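Local coordinates for protein tRNA (Adenine(22)-N(1))-methyltransferase (Mycoplasma capricolum subsp. capricolum, PDB 6QE6) that binds S-adenosyl-L-homocysteine and probably methylates N1 of adenine 22 in tRNA, using S-adenosylmethionine as methyl donor, at residues 23-32 against 162-173; 33-44 against 58-66. One frame throughout, in Å; residues are numbered along the deposited sequence.

Contact 1: residues 23-32 against 162-173; sequences SFRLNQVAKL and IYEDDHYYWLIE. With SAH (S-adenosyl-L-homocysteine), chain C.
Ser23, at the N-cap position of helix 24-31, lays its CB against the carboxylate of Glu164, and that carboxylate takes up the first two N-H groups of the helix. Phe24 N donates to Glu164 OE2 at 3.2 Å and Arg25 N to Glu164 OE1 at 3.1 Å, both on the syn side though about 30° out of the carboxylate plane. The negative charge thus sits at the helix N terminus, where the helix dipole should stabilise it. The Phe24 ring turns an edge to Ile162, Phe24 CD2 lying 3.8 Å from Ile162 CG2. Arg25 has CG between its backbone N and carbonyl carbon (chi1 59°), which swings the chain across Tyr169: Arg25 CD stands over the ring centre, 3.5 Å from the centroid, and the guanidinium lies flat on the ring with planes 15° apart. Its NE also makes a salt bridge to Glu164 OE1 at 3.4 Å, while NH1 reaches SAH OXT in a weak hydrogen bond. Gln28 rests its CG on Ile162 CD1, and Val29 CG2 meets Leu171 CD1 at 3.8 Å. Leu32 and Leu171 approach tip to tip; one water joins Leu32 O to Glu173 OE2. Helix 24-31 runs nearly parallel to strand 168-173 and lies over the sheet, touching the hairpin on one side, with Leu26 on Cys113 and Val29 on Ile135 of strand 133-138 and Thr111 of strand 109-115.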
loop_
_atom_site.group_PDB
_atom_site.type_symbol
_atom_site.label_atom_id
_atom_site.label_comp_id
_atom_site.label_asym_id
_atom_site.label_seq_id
_atom_site.Cartn_x
_atom_site.Cartn_y
_atom_site.Cartn_z
ATOM N N SER A 23 10.606 -6.101 8.896
ATOM C CA SER A 23 10.875 -4.688 9.090
ATOM C C SER A 23 9.660 -4.004 9.731
ATOM O O SER A 23 8.555 -4.557 9.774
ATOM C CB SER A 23 11.219 -4.029 7.754
ATOM O OG SER A 23 10.088 -3.964 6.908
ATOM N N PHE A 24 9.878 -2.777 10.223
ATOM C CA PHE A 24 8.807 -2.029 10.878
ATOM C C PHE A 24 7.587 -1.898 9.978
ATOM O O PHE A 24 6.449 -2.096 10.426
ATOM C CB PHE A 24 9.289 -0.639 11.302
ATOM C CG PHE A 24 8.235 0.178 12.013
ATOM C CD1 PHE A 24 7.890 -0.091 13.330
ATOM C CD2 PHE A 24 7.569 1.206 11.355
ATOM C CE1 PHE A 24 6.911 0.657 13.979
ATOM C CE2 PHE A 24 6.584 1.940 12.003
ATOM C CZ PHE A 24 6.270 1.668 13.313
ATOM N N ARG A 25 7.795 -1.551 8.703
ATOM C CA ARG A 25 6.625 -1.350 7.847
ATOM C C ARG A 25 5.896 -2.662 7.565
ATOM O O ARG A 25 4.658 -2.662 7.468
ATOM C CB ARG A 25 7.014 -0.656 6.546
ATOM C CG ARG A 25 8.022 -1.383 5.717
ATOM C CD ARG A 25 8.483 -0.482 4.607
ATOM N NE ARG A 25 9.905 -0.667 4.379
ATOM C CZ ARG A 25 10.397 -1.541 3.517
ATOM N NH1 ARG A 25 9.560 -2.304 2.797
ATOM N NH2 ARG A 25 11.717 -1.651 3.383
ATOM N N LEU A 26 6.627 -3.789 7.471
ATOM C CA LEU A 26 5.959 -5.077 7.282
ATOM C C LEU A 26 5.211 -5.497 8.536
ATOM O O LEU A 26 4.132 -6.099 8.444
ATOM C CB LEU A 26 6.967 -6.152 6.861
ATOM C CG LEU A 26 7.321 -6.087 5.365
ATOM C CD1 LEU A 26 7.915 -7.384 4.869
ATOM C CD2 LEU A 26 6.090 -5.711 4.518
ATOM N N ASN A 27 5.739 -5.173 9.716
ATOM C CA ASN A 27 4.965 -5.455 10.913
ATOM C C ASN A 27 3.679 -4.657 10.940
ATOM O O ASN A 27 2.674 -5.132 11.474
ATOM C CB ASN A 27 5.774 -5.176 12.166
ATOM C CG ASN A 27 6.418 -6.416 12.698
ATOM O OD1 ASN A 27 7.617 -6.665 12.472
ATOM N ND2 ASN A 27 5.615 -7.247 13.375
ATOM N N GLN A 28 3.682 -3.454 10.367
ATOM C CA GLN A 28 2.458 -2.662 10.364
ATOM C C GLN A 28 1.386 -3.336 9.528
ATOM O O GLN A 28 0.219 -3.363 9.926
ATOM C CB GLN A 28 2.728 -1.241 9.871
ATOM C CG GLN A 28 3.688 -0.427 10.765
ATOM C CD GLN A 28 3.449 -0.666 12.243
ATOM O OE1 GLN A 28 4.325 -1.164 12.958
ATOM N NE2 GLN A 28 2.262 -0.329 12.708
ATOM N N VAL A 29 1.772 -3.916 8.385
ATOM C CA VAL A 29 0.841 -4.714 7.592
ATOM C C VAL A 29 0.333 -5.929 8.383
ATOM O O VAL A 29 -0.855 -6.287 8.314
ATOM C CB VAL A 29 1.508 -5.141 6.271
ATOM C CG1 VAL A 29 0.669 -6.193 5.573
ATOM C CG2 VAL A 29 1.694 -3.956 5.372
ATOM N N ALA A 30 1.216 -6.589 9.140
ATOM C CA ALA A 30 0.818 -7.822 9.815
ATOM C C ALA A 30 -0.191 -7.563 10.931
ATOM O O ALA A 30 -1.049 -8.418 11.193
ATOM C CB ALA A 30 2.052 -8.544 10.357
ATOM N N LYS A 31 -0.125 -6.397 11.586
ATOM C CA LYS A 31 -1.090 -6.098 12.642
ATOM C C LYS A 31 -2.523 -6.056 12.120
ATOM O O LYS A 31 -3.460 -6.346 12.870
ATOM C CB LYS A 31 -0.746 -4.771 13.320
ATOM C CG LYS A 31 0.601 -4.783 13.983
ATOM C CD LYS A 31 0.665 -3.785 15.109
ATOM C CE LYS A 31 2.076 -3.676 15.570
ATOM N NZ LYS A 31 2.848 -3.302 14.368
ATOM N N LEU A 32 -2.716 -5.704 10.852
ATOM C CA LEU A 32 -4.053 -5.582 10.283
ATOM C C LEU A 32 -4.666 -6.921 9.870
ATOM O O LEU A 32 -5.820 -6.936 9.424
ATOM C CB LEU A 32 -4.018 -4.640 9.070
ATOM C CG LEU A 32 -3.434 -3.252 9.351
ATOM C CD1 LEU A 32 -3.114 -2.440 8.087
ATOM C CD2 LEU A 32 -4.376 -2.489 10.279
ATOM N N ILE A 162 4.613 6.167 7.381
ATOM C CA ILE A 162 5.712 5.436 8.007
ATOM C C ILE A 162 7.054 5.956 7.492
ATOM O O ILE A 162 7.240 6.146 6.281
ATOM C CB ILE A 162 5.591 3.924 7.739
ATOM C CG1 ILE A 162 4.295 3.372 8.340
ATOM C CG2 ILE A 162 6.819 3.177 8.242
ATOM C CD1 ILE A 162 3.959 1.993 7.842
ATOM N N TYR A 163 7.991 6.168 8.409
ATOM C CA TYR A 163 9.377 6.442 8.059
ATOM C C TYR A 163 10.224 5.222 8.400
ATOM O O TYR A 163 10.215 4.767 9.547
ATOM C CB TYR A 163 9.907 7.673 8.802
ATOM C CG TYR A 163 11.407 7.761 8.704
ATOM C CD1 TYR A 163 12.015 8.329 7.589
ATOM C CD2 TYR A 163 12.225 7.223 9.706
ATOM C CE1 TYR A 163 13.397 8.384 7.480
ATOM C CE2 TYR A 163 13.611 7.262 9.602
ATOM C CZ TYR A 163 14.196 7.846 8.493
ATOM O OH TYR A 163 15.574 7.888 8.399
ATOM N N GLU A 164 10.965 4.699 7.422
ATOM C CA GLU A 164 11.932 3.648 7.717
ATOM C C GLU A 164 13.079 3.691 6.717
ATOM O O GLU A 164 12.858 3.857 5.516
ATOM C CB GLU A 164 11.284 2.255 7.712
ATOM C CG GLU A 164 12.281 1.114 7.959
ATOM C CD GLU A 164 11.610 -0.244 8.201
ATOM O OE1 GLU A 164 10.478 -0.459 7.707
ATOM O OE2 GLU A 164 12.222 -1.098 8.892
ATOM N N ASP A 165 14.298 3.528 7.231
ATOM C CA ASP A 165 15.536 3.446 6.437
ATOM C C ASP A 165 15.673 4.609 5.460
ATOM O O ASP A 165 15.931 4.429 4.267
ATOM C CB ASP A 165 15.631 2.111 5.697
ATOM C CG ASP A 165 15.888 0.928 6.627
ATOM O OD1 ASP A 165 16.338 1.122 7.785
ATOM O OD2 ASP A 165 15.649 -0.212 6.181
ATOM N N ASP A 166 15.512 5.821 5.986
ATOM C CA ASP A 166 15.648 7.045 5.193
ATOM C C ASP A 166 14.691 7.059 3.997
ATOM O O ASP A 166 15.049 7.499 2.904
ATOM C CB ASP A 166 17.102 7.238 4.744
ATOM C CG ASP A 166 17.623 8.634 5.044
ATOM O OD1 ASP A 166 16.850 9.614 4.909
ATOM O OD2 ASP A 166 18.798 8.751 5.446
ATOM N N HIS A 167 13.464 6.568 4.205
ATOM C CA HIS A 167 12.427 6.506 3.177
ATOM C C HIS A 167 11.053 6.613 3.829
ATOM O O HIS A 167 10.838 6.138 4.949
ATOM C CB HIS A 167 12.485 5.201 2.371
ATOM C CG HIS A 167 13.512 5.200 1.285
ATOM N ND1 HIS A 167 14.845 4.933 1.520
ATOM C CD2 HIS A 167 13.402 5.416 -0.049
ATOM C CE1 HIS A 167 15.514 4.992 0.379
ATOM N NE2 HIS A 167 14.662 5.287 -0.587
ATOM N N TYR A 168 10.111 7.204 3.107
ATOM C CA TYR A 168 8.733 7.264 3.572
ATOM C C TYR A 168 7.851 6.254 2.848
ATOM O O TYR A 168 8.137 5.811 1.729
ATOM C CB TYR A 168 8.170 8.673 3.415
ATOM C CG TYR A 168 8.881 9.609 4.336
ATOM C CD1 TYR A 168 8.641 9.576 5.697
ATOM C CD2 TYR A 168 9.842 10.485 3.858
ATOM C CE1 TYR A 168 9.311 10.419 6.566
ATOM C CE2 TYR A 168 10.525 11.333 4.720
ATOM C CZ TYR A 168 10.252 11.296 6.072
ATOM O OH TYR A 168 10.920 12.135 6.932
ATOM N N TYR A 169 6.775 5.873 3.528
ATOM C CA TYR A 169 5.880 4.832 3.053
ATOM C C TYR A 169 4.440 5.192 3.388
ATOM O O TYR A 169 4.154 5.768 4.443
ATOM C CB TYR A 169 6.225 3.483 3.668
ATOM C CG TYR A 169 7.588 2.992 3.276
ATOM C CD1 TYR A 169 8.712 3.310 4.041
ATOM C CD2 TYR A 169 7.754 2.207 2.142
ATOM C CE1 TYR A 169 9.939 2.865 3.684
ATOM C CE2 TYR A 169 8.988 1.756 1.778
ATOM C CZ TYR A 169 10.081 2.094 2.544
ATOM O OH TYR A 169 11.324 1.639 2.176
ATOM N N TRP A 170 3.539 4.817 2.490
ATOM C CA TRP A 170 2.132 5.168 2.586
ATOM C C TRP A 170 1.361 3.864 2.729
ATOM O O TRP A 170 1.302 3.057 1.795
ATOM C CB TRP A 170 1.678 5.963 1.359
ATOM C CG TRP A 170 2.143 7.420 1.282
ATOM C CD1 TRP A 170 1.390 8.524 1.545
ATOM C CD2 TRP A 170 3.437 7.912 0.876
ATOM N NE1 TRP A 170 2.126 9.671 1.344
ATOM C CE2 TRP A 170 3.387 9.323 0.939
ATOM C CE3 TRP A 170 4.631 7.298 0.483
ATOM C CZ2 TRP A 170 4.486 10.131 0.611
ATOM C CZ3 TRP A 170 5.707 8.089 0.157
ATOM C CH2 TRP A 170 5.631 9.499 0.223
ATOM N N LEU A 171 0.789 3.639 3.894
ATOM C CA LEU A 171 0.054 2.413 4.127
ATOM C C LEU A 171 -1.435 2.710 4.033
ATOM O O LEU A 171 -1.920 3.656 4.660
ATOM C CB LEU A 171 0.420 1.816 5.487
ATOM C CG LEU A 171 -0.344 0.558 5.890
ATOM C CD1 LEU A 171 0.574 -0.501 6.445
ATOM C CD2 LEU A 171 -1.389 0.927 6.916
ATOM N N ILE A 172 -2.151 1.899 3.251
ATOM C CA ILE A 172 -3.574 2.088 3.025
ATOM C C ILE A 172 -4.247 0.718 2.965
ATOM O O ILE A 172 -3.745 -0.211 2.320
ATOM C CB ILE A 172 -3.838 2.924 1.749
ATOM C CG1 ILE A 172 -5.348 3.110 1.515
ATOM C CG2 ILE A 172 -3.098 2.348 0.540
ATOM C CD1 ILE A 172 -5.716 4.033 0.352
ATOM N N GLU A 173 -5.354 0.578 3.687
ATOM C CA GLU A 173 -6.125 -0.655 3.740
ATOM C C GLU A 173 -7.487 -0.404 3.098
ATOM O O GLU A 173 -8.203 0.526 3.483
ATOM C CB GLU A 173 -6.299 -1.163 5.178
ATOM C CG GLU A 173 -7.454 -2.174 5.298
ATOM C CD GLU A 173 -7.413 -3.033 6.566
ATOM O OE1 GLU A 173 -6.728 -2.641 7.541
ATOM O OE2 GLU A 173 -8.080 -4.100 6.589
HETATM N N SAH C . 7.448 -7.344 -0.316
HETATM C CA SAH C . 8.789 -6.994 0.139
HETATM C CB SAH C . 9.746 -6.843 -1.052
HETATM C CG SAH C . 9.484 -5.679 -2.010
HETATM S SD SAH C . 10.773 -5.542 -3.276
HETATM C C SAH C . 8.784 -5.711 0.975
HETATM O O SAH C . 7.847 -4.908 0.900
HETATM O OXT SAH C . 9.717 -5.443 1.741
HETATM C "C5'" SAH C . 9.547 -5.537 -4.604
HETATM C "C4'" SAH C . 9.282 -6.938 -5.143
HETATM O "O4'" SAH C . 8.165 -6.897 -5.999
HETATM C "C3'" SAH C . 10.430 -7.466 -5.984
HETATM O "O3'" SAH C . 10.787 -8.753 -5.534
HETATM C "C2'" SAH C . 9.878 -7.550 -7.397
HETATM O "O2'" SAH C . 10.395 -8.685 -8.036
HETATM C "C1'" SAH C . 8.388 -7.658 -7.159
HETATM N N9 SAH C . 7.575 -7.091 -8.235
HETATM C C8 SAH C . 7.825 -5.961 -8.959
HETATM N N7 SAH C . 6.801 -5.797 -9.840
HETATM C C5 SAH C . 5.918 -6.789 -9.680
HETATM C C6 SAH C . 4.726 -7.090 -10.321
HETATM N N6 SAH C . 4.261 -6.315 -11.297
HETATM N N1 SAH C . 4.028 -8.210 -9.933
HETATM C C2 SAH C . 4.500 -9.019 -8.918
HETATM N N3 SAH C . 5.688 -8.705 -8.293
HETATM C C4 SAH C . 6.384 -7.608 -8.669
HETATM O O HOH W 1 -8.423 -5.606 9.032
#

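Contact 2: residues 33-44 against 58-66; sequences INNSTAIADIGT and KTKIAYACD. Unlike the reference sequence in segment 33-44: Ala38 (reference Thr). With SAH (S-adenosyl-L-homocysteine), chain C.
Strands 38-42 and 61-66 run parallel, 4.6 Å apart at closest approach, with Tyr63 N bonded to Ile39 O, Asp41 N to Tyr63 O and Cys65 N to Asp41 O. Ahead of them, Lys58 runs alongside Asn34 and bends at its last torsion (chi4 -76°), bringing NZ within 2.8 Å of Ile33 O and into a second bond with Asn34 OD1, where it stands above the Asn34 amide plane. Ala30 O is a further partner of NZ, so three oxygens grip the ammonium. On one face of the sheet, Ile39 crosses Thr59 at about a right angle, and Ile39 CD1 meets Ala62 CB at 3.8 Å; Thr59 OG1 itself donates to Ile61 O. Farther along this face comes Asp41, whose OD2 accepts from Thr44 OG1 in the loop after the strand, while Asp41 OD1 bonds Thr111. The other face pairs Ala38, a residue that differs from the reference sequence, with Ile61, sets Ala40 at the edge of the Tyr63 ring, and brings Ile42 CD1 to Cys65 SG at 3.9 Å. Both strands end at the cofactor product. Gly43 O accepts the SAH amino N at 2.8 Å, and Asp66 holds the ribose with OD1 to SAH O2' at 2.7 Å and OD2 to SAH O3' at 2.9 Å. Asn68 N and Asp45 N also donate to the Asp66 carboxylate, fixing its rotation. This two-oxygen grip on the ribose diol by an acidic residue ending the second strand is a hallmark of Rossmann-like methyltransferases, and suggests that the pairing of the two strands fixes where Gly43 and Asp66 stand relative to each other.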
loop_
_atom_site.group_PDB
_atom_site.type_symbol
_atom_site.label_atom_id
_atom_site.label_comp_id
_atom_site.label_asym_id
_atom_site.label_seq_id
_atom_site.Cartn_x
_atom_site.Cartn_y
_atom_site.Cartn_z
ATOM N N ILE A 33 -3.937 -8.029 9.984
ATOM C CA ILE A 33 -4.360 -9.309 9.415
ATOM C C ILE A 33 -4.537 -10.321 10.535
ATOM O O ILE A 33 -3.568 -10.674 11.228
ATOM C CB ILE A 33 -3.360 -9.853 8.386
ATOM C CG1 ILE A 33 -3.209 -8.886 7.228
ATOM C CG2 ILE A 33 -3.822 -11.222 7.893
ATOM C CD1 ILE A 33 -2.378 -9.433 6.122
ATOM N N ASN A 34 -5.766 -10.810 10.689
ATOM C CA ASN A 34 -6.069 -11.809 11.698
ATOM C C ASN A 34 -7.197 -12.698 11.199
ATOM O O ASN A 34 -8.014 -12.283 10.373
ATOM C CB ASN A 34 -6.440 -11.146 13.027
ATOM C CG ASN A 34 -5.281 -10.365 13.628
ATOM O OD1 ASN A 34 -4.377 -10.950 14.215
ATOM N ND2 ASN A 34 -5.301 -9.042 13.479
ATOM N N ASN A 35 -7.215 -13.938 11.689
ATOM C CA ASN A 35 -8.350 -14.834 11.499
ATOM C C ASN A 35 -8.705 -14.986 10.030
ATOM O O ASN A 35 -9.879 -15.009 9.674
ATOM C CB ASN A 35 -9.573 -14.347 12.282
ATOM C CG ASN A 35 -9.282 -14.206 13.751
ATOM O OD1 ASN A 35 -8.743 -15.126 14.379
ATOM N ND2 ASN A 35 -9.598 -13.041 14.311
ATOM N N SER A 36 -7.690 -15.068 9.175
ATOM C CA SER A 36 -7.891 -15.140 7.735
ATOM C C SER A 36 -7.728 -16.566 7.254
ATOM O O SER A 36 -6.990 -17.349 7.845
ATOM C CB SER A 36 -6.906 -14.241 6.990
ATOM O OG SER A 36 -7.188 -12.892 7.288
ATOM N N THR A 37 -8.420 -16.896 6.165
ATOM C CA THR A 37 -8.205 -18.198 5.551
ATOM C C THR A 37 -7.007 -18.167 4.606
ATOM O O THR A 37 -6.062 -18.949 4.762
ATOM C CB THR A 37 -9.475 -18.664 4.827
ATOM O OG1 THR A 37 -10.456 -19.041 5.800
ATOM C CG2 THR A 37 -9.184 -19.863 3.954
ATOM N N ALA A 38 -7.017 -17.253 3.633
ATOM C CA ALA A 38 -5.973 -17.196 2.618
ATOM C C ALA A 38 -5.608 -15.746 2.333
ATOM O O ALA A 38 -6.489 -14.894 2.185
ATOM C CB ALA A 38 -6.416 -17.891 1.320
ATOM N N ILE A 39 -4.307 -15.468 2.255
ATOM C CA ILE A 39 -3.818 -14.159 1.840
ATOM C C ILE A 39 -2.871 -14.348 0.662
ATOM O O ILE A 39 -2.307 -15.423 0.457
ATOM C CB ILE A 39 -3.124 -13.396 2.993
ATOM C CG1 ILE A 39 -1.812 -14.092 3.427
ATOM C CG2 ILE A 39 -4.096 -13.196 4.180
ATOM C CD1 ILE A 39 -0.540 -13.568 2.729
ATOM N N ALA A 40 -2.688 -13.285 -0.114
ATOM C CA ALA A 40 -1.709 -13.301 -1.196
ATOM C C ALA A 40 -0.770 -12.106 -1.051
ATOM O O ALA A 40 -1.221 -10.959 -0.990
ATOM C CB ALA A 40 -2.392 -13.299 -2.563
ATOM N N ASP A 41 0.531 -12.371 -0.987
ATOM C CA ASP A 41 1.545 -11.321 -0.950
ATOM C C ASP A 41 2.042 -11.114 -2.374
ATOM O O ASP A 41 2.637 -12.019 -2.967
ATOM C CB ASP A 41 2.685 -11.700 -0.007
ATOM C CG ASP A 41 3.609 -10.525 0.328
ATOM O OD1 ASP A 41 3.250 -9.335 0.090
ATOM O OD2 ASP A 41 4.703 -10.813 0.863
ATOM N N ILE A 42 1.780 -9.938 -2.931
ATOM C CA ILE A 42 2.237 -9.605 -4.272
ATOM C C ILE A 42 3.590 -8.922 -4.178
ATOM O O ILE A 42 3.733 -7.901 -3.492
ATOM C CB ILE A 42 1.223 -8.711 -4.989
ATOM C CG1 ILE A 42 -0.183 -9.284 -4.845
ATOM C CG2 ILE A 42 1.633 -8.539 -6.442
ATOM C CD1 ILE A 42 -0.326 -10.714 -5.392
ATOM N N GLY A 43 4.574 -9.451 -4.900
ATOM C CA GLY A 43 5.935 -8.951 -4.768
ATOM C C GLY A 43 6.613 -9.421 -3.498
ATOM O O GLY A 43 7.267 -8.628 -2.803
ATOM N N THR A 44 6.480 -10.704 -3.182
ATOM C CA THR A 44 6.797 -11.212 -1.855
ATOM C C THR A 44 8.292 -11.275 -1.585
ATOM O O THR A 44 8.686 -11.402 -0.421
ATOM C CB THR A 44 6.177 -12.605 -1.679
ATOM O OG1 THR A 44 6.222 -12.974 -0.302
ATOM C CG2 THR A 44 6.934 -13.637 -2.496
ATOM N N LYS A 58 -2.226 -15.972 11.764
ATOM C CA LYS A 58 -3.058 -14.907 11.224
ATOM C C LYS A 58 -3.733 -15.340 9.931
ATOM O O LYS A 58 -4.842 -14.891 9.624
ATOM C CB LYS A 58 -2.214 -13.651 11.022
ATOM C CG LYS A 58 -1.793 -13.025 12.346
ATOM C CD LYS A 58 -0.657 -12.040 12.203
ATOM C CE LYS A 58 -0.661 -11.063 13.357
ATOM N NZ LYS A 58 -1.741 -10.052 13.204
ATOM N N THR A 59 -3.095 -16.218 9.176
ATOM C CA THR A 59 -3.702 -16.811 7.999
ATOM C C THR A 59 -3.446 -18.313 8.033
ATOM O O THR A 59 -2.468 -18.778 8.625
ATOM C CB THR A 59 -3.148 -16.171 6.699
ATOM O OG1 THR A 59 -3.924 -16.597 5.576
ATOM C CG2 THR A 59 -1.726 -16.561 6.471
ATOM N N LYS A 60 -4.357 -19.074 7.417
ATOM C CA LYS A 60 -4.198 -20.523 7.338
ATOM C C LYS A 60 -3.292 -20.904 6.179
ATOM O O LYS A 60 -2.462 -21.810 6.309
ATOM C CB LYS A 60 -5.562 -21.211 7.199
ATOM C CG LYS A 60 -6.519 -21.001 8.358
ATOM C CD LYS A 60 -6.060 -21.741 9.610
ATOM C CE LYS A 60 -7.110 -21.665 10.722
ATOM N NZ LYS A 60 -6.631 -22.367 11.939
ATOM N N ILE A 61 -3.439 -20.238 5.034
ATOM C CA ILE A 61 -2.516 -20.424 3.923
ATOM C C ILE A 61 -2.107 -19.066 3.348
ATOM O O ILE A 61 -2.722 -18.025 3.614
ATOM C CB ILE A 61 -3.101 -21.334 2.816
ATOM C CG1 ILE A 61 -4.265 -20.664 2.102
ATOM C CG2 ILE A 61 -3.505 -22.697 3.374
ATOM C CD1 ILE A 61 -4.441 -21.175 0.685
ATOM N N ALA A 62 -1.036 -19.083 2.559
ATOM C CA ALA A 62 -0.573 -17.872 1.900
ATOM C C ALA A 62 -0.093 -18.201 0.496
ATOM O O ALA A 62 0.552 -19.229 0.263
ATOM C CB ALA A 62 0.554 -17.180 2.689
ATOM N N TYR A 63 -0.437 -17.327 -0.436
ATOM C CA TYR A 63 0.151 -17.306 -1.767
ATOM C C TYR A 63 1.291 -16.285 -1.792
ATOM O O TYR A 63 1.069 -15.093 -1.550
ATOM C CB TYR A 63 -0.918 -16.958 -2.801
ATOM C CG TYR A 63 -2.035 -17.955 -2.841
ATOM C CD1 TYR A 63 -1.823 -19.266 -3.267
ATOM C CD2 TYR A 63 -3.303 -17.595 -2.461
ATOM C CE1 TYR A 63 -2.871 -20.184 -3.302
ATOM C CE2 TYR A 63 -4.342 -18.494 -2.497
ATOM C CZ TYR A 63 -4.134 -19.778 -2.916
ATOM O OH TYR A 63 -5.218 -20.636 -2.933
ATOM N N ALA A 64 2.501 -16.745 -2.075
ATOM C CA ALA A 64 3.693 -15.890 -2.065
ATOM C C ALA A 64 4.117 -15.662 -3.514
ATOM O O ALA A 64 4.753 -16.525 -4.125
ATOM C CB ALA A 64 4.808 -16.517 -1.239
ATOM N N CYS A 65 3.767 -14.497 -4.053
ATOM C CA CYS A 65 3.790 -14.235 -5.487
ATOM C C CYS A 65 4.879 -13.242 -5.852
ATOM O O CYS A 65 5.129 -12.277 -5.125
ATOM C CB CYS A 65 2.450 -13.674 -5.975
ATOM S SG CYS A 65 0.993 -14.394 -5.173
ATOM N N ASP A 66 5.491 -13.464 -7.005
ATOM C CA ASP A 66 6.457 -12.530 -7.543
ATOM C C ASP A 66 6.454 -12.619 -9.065
ATOM O O ASP A 66 6.169 -13.665 -9.654
ATOM C CB ASP A 66 7.859 -12.786 -6.980
ATOM C CG ASP A 66 8.721 -11.528 -6.984
ATOM O OD1 ASP A 66 8.940 -10.968 -8.080
ATOM O OD2 ASP A 66 9.158 -11.079 -5.901
HETATM N N SAH C . 7.448 -7.344 -0.316
HETATM C CA SAH C . 8.789 -6.994 0.139
HETATM C CB SAH C . 9.746 -6.843 -1.052
HETATM C CG SAH C . 9.484 -5.679 -2.010
HETATM S SD SAH C . 10.773 -5.542 -3.276
HETATM C C SAH C . 8.784 -5.711 0.975
HETATM O O SAH C . 7.847 -4.908 0.900
HETATM O OXT SAH C . 9.717 -5.443 1.741
HETATM C "C5'" SAH C . 9.547 -5.537 -4.604
HETATM C "C4'" SAH C . 9.282 -6.938 -5.143
HETATM O "O4'" SAH C . 8.165 -6.897 -5.999
HETATM C "C3'" SAH C . 10.430 -7.466 -5.984
HETATM O "O3'" SAH C . 10.787 -8.753 -5.534
HETATM C "C2'" SAH C . 9.878 -7.550 -7.397
HETATM O "O2'" SAH C . 10.395 -8.685 -8.036
HETATM C "C1'" SAH C . 8.388 -7.658 -7.159
HETATM N N9 SAH C . 7.575 -7.091 -8.235
HETATM C C8 SAH C . 7.825 -5.961 -8.959
HETATM N N7 SAH C . 6.801 -5.797 -9.840
HETATM C C5 SAH C . 5.918 -6.789 -9.680
HETATM C C6 SAH C . 4.726 -7.090 -10.321
HETATM N N6 SAH C . 4.261 -6.315 -11.297
HETATM N N1 SAH C . 4.028 -8.210 -9.933
HETATM C C2 SAH C . 4.500 -9.019 -8.918
HETATM N N3 SAH C . 5.688 -8.705 -8.293
HETATM C C4 SAH C . 6.384 -7.608 -8.669
#

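In the fold
From the N terminus the chain passes first through helix 24-31, the early half of contact 1, and runs straight on into strand 36-42. Contact 2 then closes a short loop: strand 36-42, helix 48-55 and strand 59-66 form a beta-alpha-beta unit. Contact 1 closes much later, when the hairpin of strands 155-163 and 168-175 comes back to the helix, so the whole of contact 2 falls within its span. Their centres lie about 17 Å apart, yet they meet at the end of helix 24-31, where Lys58 reaches it. Contact 1 joins the opening helix to the antiparallel end of the mixed sheet, contact 2 pairs two strands in its parallel part, and both touch SAH.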